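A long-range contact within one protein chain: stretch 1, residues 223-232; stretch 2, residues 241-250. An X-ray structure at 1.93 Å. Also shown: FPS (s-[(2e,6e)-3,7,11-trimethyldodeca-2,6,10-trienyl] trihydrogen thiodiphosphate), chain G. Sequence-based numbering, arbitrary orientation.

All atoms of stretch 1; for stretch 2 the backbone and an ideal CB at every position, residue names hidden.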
# COMPACT_ATOMS: atom_id res chain seq x y z
N LEU A 223 3.30 12.78 -6.47
CA LEU A 223 3.63 12.21 -5.17
C LEU A 223 4.71 11.14 -5.19
O LEU A 223 5.51 11.07 -4.26
CB LEU A 223 2.38 11.67 -4.48
CG LEU A 223 1.31 12.72 -4.15
CD1 LEU A 223 0.00 11.97 -3.86
CD2 LEU A 223 1.74 13.52 -2.94
N TYR A 224 4.69 10.26 -6.21
CA TYR A 224 5.76 9.30 -6.40
C TYR A 224 7.07 10.08 -6.46
O TYR A 224 8.02 9.79 -5.73
CB TYR A 224 5.54 8.47 -7.68
CG TYR A 224 4.57 7.30 -7.54
CD1 TYR A 224 4.89 6.18 -6.74
CD2 TYR A 224 3.43 7.24 -8.30
CE1 TYR A 224 4.03 5.08 -6.67
CE2 TYR A 224 2.54 6.17 -8.20
CZ TYR A 224 2.85 5.10 -7.40
OH TYR A 224 1.98 4.00 -7.38
N GLU A 225 7.14 11.00 -7.40
CA GLU A 225 8.37 11.78 -7.58
C GLU A 225 8.83 12.51 -6.32
O GLU A 225 10.01 12.45 -5.97
CB GLU A 225 8.26 12.72 -8.77
CG GLU A 225 8.55 12.05 -10.12
CD GLU A 225 10.01 11.64 -10.29
OE1 GLU A 225 10.89 12.37 -9.78
OE2 GLU A 225 10.29 10.57 -10.90
N GLU A 226 7.92 13.19 -5.63
CA GLU A 226 8.24 13.80 -4.35
C GLU A 226 8.77 12.82 -3.31
O GLU A 226 9.72 13.12 -2.61
CB GLU A 226 7.07 14.62 -3.79
CG GLU A 226 6.64 15.81 -4.65
CD GLU A 226 5.26 16.32 -4.28
OE1 GLU A 226 4.94 16.26 -3.08
OE2 GLU A 226 4.50 16.76 -5.18
N SER A 227 8.19 11.63 -3.25
CA SER A 227 8.57 10.68 -2.20
C SER A 227 10.00 10.19 -2.39
O SER A 227 10.64 9.77 -1.42
CB SER A 227 7.61 9.47 -2.16
OG SER A 227 7.87 8.58 -3.25
N PHE A 228 10.46 10.20 -3.64
CA PHE A 228 11.81 9.73 -3.97
C PHE A 228 12.91 10.62 -3.37
O PHE A 228 14.06 10.20 -3.26
CB PHE A 228 12.01 9.62 -5.50
CG PHE A 228 11.10 8.64 -6.18
CD1 PHE A 228 10.35 7.71 -5.46
CD2 PHE A 228 10.92 8.69 -7.57
CE1 PHE A 228 9.58 6.75 -6.09
CE2 PHE A 228 10.13 7.74 -8.23
CZ PHE A 228 9.43 6.79 -7.49
N GLU A 229 12.53 11.77 -2.83
CA GLU A 229 13.45 12.59 -2.06
C GLU A 229 14.05 11.87 -0.84
O GLU A 229 15.17 12.18 -0.40
CB GLU A 229 12.68 13.81 -1.57
CG GLU A 229 13.47 14.77 -0.73
CD GLU A 229 12.61 15.97 -0.35
OE1 GLU A 229 12.04 16.61 -1.28
OE2 GLU A 229 12.47 16.24 0.87
N MET A 230 13.36 10.85 -0.35
CA MET A 230 13.89 10.10 0.80
C MET A 230 15.10 9.23 0.47
O MET A 230 15.79 8.79 1.38
CB MET A 230 12.81 9.27 1.48
CG MET A 230 12.33 8.11 0.65
SD MET A 230 10.94 7.30 1.50
CE MET A 230 9.88 7.08 0.08
N PHE A 231 15.39 8.97 -0.80
CA PHE A 231 16.38 7.92 -1.09
C PHE A 231 17.75 8.05 -0.43
O PHE A 231 18.33 7.06 0.04
CB PHE A 231 16.48 7.59 -2.59
CG PHE A 231 15.29 6.81 -3.11
CD1 PHE A 231 14.84 5.69 -2.45
CD2 PHE A 231 14.62 7.22 -4.26
CE1 PHE A 231 13.73 4.97 -2.91
CE2 PHE A 231 13.54 6.49 -4.76
CZ PHE A 231 13.05 5.42 -4.05
N PRO A 232 18.30 9.29 -0.38
CA PRO A 232 19.63 9.40 0.19
C PRO A 232 19.71 8.98 1.65
O PRO A 232 20.81 8.68 2.14
CB PRO A 232 19.97 10.90 0.03
CG PRO A 232 19.17 11.31 -1.21
CD PRO A 232 17.89 10.47 -1.15
N UNK A 241 15.05 -2.45 -3.37
CA UNK A 241 13.72 -3.05 -3.06
C UNK A 241 12.64 -1.98 -2.96
O UNK A 241 11.55 -2.12 -3.54
CB UNK A 241 13.78 -3.84 -1.75
N UNK A 242 12.93 -0.86 -2.29
CA UNK A 242 11.89 0.13 -2.11
C UNK A 242 11.55 0.83 -3.43
O UNK A 242 10.39 1.07 -3.75
CB UNK A 242 12.32 1.16 -1.06
N UNK A 243 12.56 1.28 -4.17
CA UNK A 243 12.32 1.83 -5.49
C UNK A 243 11.61 0.87 -6.44
O UNK A 243 10.70 1.26 -7.20
CB UNK A 243 13.65 2.26 -6.11
N UNK A 244 12.01 -0.40 -6.42
CA UNK A 244 11.27 -1.43 -7.18
C UNK A 244 9.78 -1.45 -6.86
O UNK A 244 8.92 -1.44 -7.76
CB UNK A 244 11.86 -2.81 -6.90
N UNK A 245 9.46 -1.48 -5.57
CA UNK A 245 8.05 -1.48 -5.20
C UNK A 245 7.34 -0.26 -5.80
O UNK A 245 6.24 -0.38 -6.35
CB UNK A 245 7.90 -1.49 -3.68
N UNK A 246 7.96 0.91 -5.68
CA UNK A 246 7.38 2.12 -6.20
C UNK A 246 7.19 2.04 -7.73
O UNK A 246 6.16 2.46 -8.23
CB UNK A 246 8.26 3.31 -5.83
N UNK A 247 8.26 1.69 -8.47
CA UNK A 247 8.19 1.71 -9.94
C UNK A 247 7.21 0.66 -10.46
O UNK A 247 6.39 0.93 -11.35
CB UNK A 247 9.58 1.47 -10.54
N UNK A 248 7.23 -0.52 -9.84
CA UNK A 248 6.25 -1.53 -10.25
C UNK A 248 4.81 -1.06 -10.00
O UNK A 248 3.94 -1.26 -10.86
CB UNK A 248 6.51 -2.84 -9.50
N UNK A 249 4.53 -0.50 -8.82
CA UNK A 249 3.17 -0.08 -8.55
C UNK A 249 2.75 1.06 -9.49
O UNK A 249 1.65 1.02 -10.05
CB UNK A 249 3.03 0.35 -7.09
N UNK A 250 3.65 2.01 -9.74
CA UNK A 250 3.36 3.20 -10.55
C UNK A 250 3.03 2.83 -11.99
O UNK A 250 2.29 3.53 -12.69
CB UNK A 250 4.55 4.16 -10.52
C1 FPS G . -1.55 -2.52 -2.37
S1 FPS G . -1.56 -3.97 -1.39
C2 FPS G . -0.82 -1.53 -1.48
C3 FPS G . -1.10 -0.22 -1.42
C4 FPS G . -2.18 0.38 -2.28
C5 FPS G . -0.33 0.71 -0.50
C6 FPS G . 0.76 0.04 0.33
C7 FPS G . 1.68 1.11 0.88
C8 FPS G . 3.01 0.91 1.00
C10 FPS G . 3.81 2.01 1.68
C9 FPS G . 3.70 -0.36 0.58
C11 FPS G . 4.94 2.45 0.74
C12 FPS G . 5.87 3.42 1.45
C13 FPS G . 7.01 3.06 2.09
C14 FPS G . 7.87 4.12 2.73
C15 FPS G . 7.47 1.63 2.17
PA FPS G . -1.88 -5.66 -2.53
O1A FPS G . -1.29 -6.85 -1.90
O2A FPS G . -3.48 -5.83 -2.39
O3A FPS G . -1.58 -5.51 -4.09
PB FPS G . -2.81 -4.95 -4.99
O1B FPS G . -3.60 -6.08 -5.59
O2B FPS G . -2.13 -4.03 -5.97
O3B FPS G . -3.82 -4.13 -4.20

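Stretch 2 is helical throughout and runs nearly antiparallel to helix 223-227, at 171° between N-to-C directions, with the axes 11.3 Å apart at closest approach. Such spacing leaves room for aromatic side chains of stretch 1.

Positions 241, 244, 245 and 248 have no atom of stretch 1 within 5.5 Å of their ideal CB; inside a helix proline is disfavoured, and most other side chains would do. Stretch 1 does not discriminate among them; they are A241, S244, A245 and I248.

At position 242 CA-to-CB points toward stretch 1, with the ideal CB 4.5 Å from F231 CE1 and M230 also near. The surroundings are apolar, and leucine, isoleucine, valine or methionine would all suit. The residue is L242, whose CD2 lies 3.7 Å from F231 CE1 and 4.3 Å from M230 CE, while its CD1 comes within 3.7 Å of C15 of the farnesyl chain of FPS.

Position 243 points sideways, yet its ideal CB is already 3.8 Å from F231 CZ. A small residue fits readily, though a longer one could turn aside. A243 places its CB 3.7 Å from F231 CZ.

Position 246 points toward stretch 1 between two rings: the ideal CB is 3.7 Å from F228 CE1 and 4.5 Å from Y224 CD1. This closeness favours alanine, glycine or serine. A246 sets its methyl at the edge of the F228 ring, A246 CB 3.7 Å from F228 CE1.

Position 247 points away, so only a long side chain could return to F228; many others would be tolerated. F247 does return, its ring near parallel to that of F228 (19°) but slid apart, with centroids at 5.8 Å.

Position 249 is sideways, its ideal CB 3.8 Å from Y224 OH. FPS O2B lies about 6.9 Å from the ideal CB, at nearly a right angle to CA-to-CB, within reach of a long side chain. A polar or basic side chain with reach would suit, as would a tyrosine. Y249 has its CD2 3.6 Å from Y224 OH, and its OH donates a 2.8 Å hydrogen bond to FPS O2B.

Position 250 points toward stretch 1, its ideal CB 3.7 Å from Y224 CE2. Off to the side of the ring, about 8.6 Å from the ideal CB, lies E225 OE2; arginine best spans the distance, with lysine a shorter alternative. R250 covers one face of Y224, with CB 3.8 Å from the ring centroid in a CH-pi contact. Its guanidinium has F228 CZ over one face and forms a long salt bridge, NH1 to E225 OE2 at 3.8 Å, which water 1 also links.

Stretch 2, residues 241-250: ALASAAFIYR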
# COMPACT_ATOMS: atom_id res chain seq x y z
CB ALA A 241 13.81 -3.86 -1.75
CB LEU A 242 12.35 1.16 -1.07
CG LEU A 242 11.41 2.36 -0.91
CD1 LEU A 242 10.06 2.00 -0.38
CD2 LEU A 242 12.10 3.43 -0.03
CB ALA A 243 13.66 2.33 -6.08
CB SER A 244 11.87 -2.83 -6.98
OG SER A 244 13.18 -2.85 -7.49
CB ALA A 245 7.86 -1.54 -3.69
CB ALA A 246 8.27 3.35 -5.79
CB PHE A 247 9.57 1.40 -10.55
CG PHE A 247 10.46 2.61 -10.72
CD1 PHE A 247 10.84 3.37 -9.63
CD2 PHE A 247 11.11 2.82 -11.93
CE1 PHE A 247 11.77 4.44 -9.76
CE2 PHE A 247 12.05 3.84 -12.08
CZ PHE A 247 12.36 4.66 -10.99
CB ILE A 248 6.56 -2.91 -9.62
CG1 ILE A 248 7.84 -3.44 -10.28
CG2 ILE A 248 5.42 -3.93 -9.78
CD1 ILE A 248 8.61 -4.44 -9.41
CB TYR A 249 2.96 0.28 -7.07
CG TYR A 249 1.60 -0.14 -6.61
CD1 TYR A 249 1.30 -1.48 -6.40
CD2 TYR A 249 0.58 0.79 -6.50
CE1 TYR A 249 0.06 -1.87 -5.96
CE2 TYR A 249 -0.69 0.42 -6.06
CZ TYR A 249 -0.94 -0.91 -5.82
OH TYR A 249 -2.19 -1.30 -5.43
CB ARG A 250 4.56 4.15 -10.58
CG ARG A 250 4.32 5.38 -11.45
CD ARG A 250 5.46 6.39 -11.28
NE ARG A 250 6.71 5.79 -11.76
CZ ARG A 250 7.88 6.40 -11.76
NH1 ARG A 250 7.97 7.63 -11.26
NH2 ARG A 250 8.98 5.76 -12.17
O HOH W 1 11.21 8.35 -12.06
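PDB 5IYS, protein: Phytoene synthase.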